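Local coordinates for carbon dioxide concentrating mechanism protein (Thermosynechococcus elongatus, PDB 4JVZ) that probably forms the pentameric vertices of the carboxysome shell, the polyhedral inclusion in which RuBisCO is sequestered, at residues C[51-56]-C[91-96]. Residues are numbered along the deposited sequence; the frame is centred on the assembly and turned at random.
Sequences QDEWVL and LLYSKR
W54 and Y93 lie face to face, the phenol over the five-membered ring of the indole with centroids 3.8 Å apart and planes 8° from parallel. The two side chains run past each other in opposite directions, which brings Y93 CB over the indole's six-membered ring in a CH-pi contact, 4.2 Å from its centroid, and carries the phenol oxygen back toward the W54 backbone. With CG anti to the backbone N (chi1 174°), Y93 reaches across from its strand to make this overlap. L92 CD1 adds a looser apolar touch at W54 CZ3. A water joins three groups: it accepts from W54 N at 2.8 Å and hydrogen-bonds Y93 OH. Its geometry also fits donation to E53 OE2, 2.6 Å away. The methylene CD of K95 rests against E53 OE2, while the K95 chain, bent at chi3 and chi4, turns NZ to R96 O, a 2.7 Å bond. Further out, L92 and Y93 form a classic beta bulge opposite V85, and W54 also packs on I3 and I82 of the OB-fold body. The C-terminal hairpin thus meets that body through aromatic stacking and a shared water; E53 OE1 and K95 NZ, 4.4 Å apart, could at most attract weakly.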
loop_
_atom_site.group_PDB
_atom_site.type_symbol
_atom_site.label_atom_id
_atom_site.label_comp_id
_atom_site.label_asym_id
_atom_site.label_seq_id
_atom_site.Cartn_x
_atom_site.Cartn_y
_atom_site.Cartn_z
ATOM N N GLN C 51 -2.035 15.280 -22.432
ATOM C CA GLN C 51 -0.938 15.923 -21.716
ATOM C C GLN C 51 -1.429 17.137 -20.915
ATOM O O GLN C 51 -2.211 17.938 -21.420
ATOM C CB GLN C 51 0.135 16.360 -22.721
ATOM C CG GLN C 51 1.383 16.960 -22.100
ATOM C CD GLN C 51 2.284 15.914 -21.464
ATOM O OE1 GLN C 51 1.847 14.807 -21.140
ATOM N NE2 GLN C 51 3.550 16.258 -21.289
ATOM N N ASP C 52 -0.969 17.255 -19.669
ATOM C CA ASP C 52 -1.296 18.391 -18.797
ATOM C C ASP C 52 -2.702 18.340 -18.185
ATOM O O ASP C 52 -3.036 19.170 -17.340
ATOM C CB ASP C 52 -1.084 19.725 -19.530
ATOM C CG ASP C 52 0.385 20.083 -19.683
ATOM O OD1 ASP C 52 1.237 19.190 -19.510
ATOM O OD2 ASP C 52 0.686 21.261 -19.973
ATOM N N GLU C 53 -3.518 17.370 -18.591
ATOM C CA GLU C 53 -4.835 17.190 -17.985
ATOM C C GLU C 53 -4.691 16.744 -16.528
ATOM O O GLU C 53 -3.721 16.075 -16.173
ATOM C CB GLU C 53 -5.655 16.150 -18.756
ATOM C CG GLU C 53 -6.129 16.606 -20.121
ATOM C CD GLU C 53 -7.266 17.603 -20.031
ATOM O OE1 GLU C 53 -7.863 17.925 -21.080
ATOM O OE2 GLU C 53 -7.565 18.060 -18.909
ATOM N N TRP C 54 -5.651 17.120 -15.687
ATOM C CA TRP C 54 -5.714 16.608 -14.320
ATOM C C TRP C 54 -6.462 15.281 -14.303
ATOM O O TRP C 54 -7.481 15.143 -14.971
ATOM C CB TRP C 54 -6.420 17.610 -13.409
ATOM C CG TRP C 54 -5.623 18.847 -13.162
ATOM C CD1 TRP C 54 -4.723 19.424 -14.004
ATOM C CD2 TRP C 54 -5.634 19.653 -11.981
ATOM N NE1 TRP C 54 -4.179 20.541 -13.428
ATOM C CE2 TRP C 54 -4.724 20.704 -12.183
ATOM C CE3 TRP C 54 -6.334 19.584 -10.774
ATOM C CZ2 TRP C 54 -4.493 21.682 -11.226
ATOM C CZ3 TRP C 54 -6.100 20.555 -9.828
ATOM C CH2 TRP C 54 -5.190 21.590 -10.058
ATOM N N VAL C 55 -5.968 14.311 -13.537
ATOM C CA VAL C 55 -6.618 13.009 -13.460
ATOM C C VAL C 55 -6.680 12.457 -12.036
ATOM O O VAL C 55 -5.941 12.891 -11.152
ATOM C CB VAL C 55 -5.884 11.969 -14.338
ATOM C CG1 VAL C 55 -5.940 12.368 -15.809
ATOM C CG2 VAL C 55 -4.442 11.802 -13.867
ATOM N N LEU C 56 -7.576 11.500 -11.823
ATOM C CA LEU C 56 -7.562 10.691 -10.619
ATOM C C LEU C 56 -6.789 9.418 -10.938
ATOM O O LEU C 56 -7.010 8.800 -11.977
ATOM C CB LEU C 56 -8.980 10.324 -10.186
ATOM C CG LEU C 56 -9.857 11.420 -9.583
ATOM C CD1 LEU C 56 -11.213 10.826 -9.259
ATOM C CD2 LEU C 56 -9.214 12.013 -8.336
ATOM N N LEU C 91 -14.886 26.628 -6.437
ATOM C CA LEU C 91 -14.063 26.055 -7.493
ATOM C C LEU C 91 -12.628 26.553 -7.433
ATOM O O LEU C 91 -12.384 27.741 -7.231
ATOM C CB LEU C 91 -14.641 26.413 -8.858
ATOM C CG LEU C 91 -15.685 25.467 -9.441
ATOM C CD1 LEU C 91 -16.182 26.015 -10.771
ATOM C CD2 LEU C 91 -15.095 24.069 -9.602
ATOM N N LEU C 92 -11.682 25.639 -7.622
ATOM C CA LEU C 92 -10.280 26.021 -7.775
ATOM C C LEU C 92 -9.688 25.538 -9.098
ATOM O O LEU C 92 -8.636 26.014 -9.516
ATOM C CB LEU C 92 -9.443 25.511 -6.599
ATOM C CG LEU C 92 -9.381 24.000 -6.386
ATOM C CD1 LEU C 92 -8.333 23.348 -7.289
ATOM C CD2 LEU C 92 -9.112 23.706 -4.926
ATOM N N TYR C 93 -10.365 24.603 -9.762
ATOM C CA TYR C 93 -9.905 24.110 -11.058
ATOM C C TYR C 93 -11.064 23.690 -11.958
ATOM O O TYR C 93 -12.073 23.173 -11.483
ATOM C CB TYR C 93 -8.955 22.920 -10.890
ATOM C CG TYR C 93 -8.568 22.284 -12.214
ATOM C CD1 TYR C 93 -7.526 22.794 -12.975
ATOM C CD2 TYR C 93 -9.257 21.190 -12.712
ATOM C CE1 TYR C 93 -7.178 22.223 -14.186
ATOM C CE2 TYR C 93 -8.913 20.615 -13.920
ATOM C CZ TYR C 93 -7.875 21.135 -14.654
ATOM O OH TYR C 93 -7.527 20.562 -15.860
ATOM N N SER C 94 -10.911 23.909 -13.262
ATOM C CA SER C 94 -11.891 23.443 -14.236
ATOM C C SER C 94 -11.207 23.009 -15.524
ATOM O O SER C 94 -10.140 23.515 -15.872
ATOM C CB SER C 94 -12.913 24.536 -14.549
ATOM O OG SER C 94 -14.073 23.981 -15.136
ATOM N N LYS C 95 -11.833 22.078 -16.236
ATOM C CA LYS C 95 -11.273 21.574 -17.480
ATOM C C LYS C 95 -11.871 22.264 -18.696
ATOM O O LYS C 95 -13.003 22.744 -18.669
ATOM C CB LYS C 95 -11.503 20.068 -17.608
ATOM C CG LYS C 95 -10.738 19.451 -18.771
ATOM C CD LYS C 95 -10.911 17.944 -18.859
ATOM C CE LYS C 95 -12.221 17.558 -19.534
ATOM N NZ LYS C 95 -12.306 18.035 -20.950
ATOM N N ARG C 96 -11.091 22.290 -19.769
ATOM C CA ARG C 96 -11.557 22.774 -21.056
ATOM C C ARG C 96 -12.600 21.808 -21.611
ATOM O O ARG C 96 -12.322 20.627 -21.805
ATOM C CB ARG C 96 -10.370 22.895 -22.008
ATOM C CG ARG C 96 -10.690 23.439 -23.377
ATOM C CD ARG C 96 -9.398 23.751 -24.110
ATOM N NE ARG C 96 -9.615 24.122 -25.505
ATOM C CZ ARG C 96 -9.477 23.300 -26.541
ATOM N NH1 ARG C 96 -9.118 22.033 -26.369
ATOM N NH2 ARG C 96 -9.697 23.750 -27.767
HETATM O O HOH W 1 -8.160 18.144 -16.341
#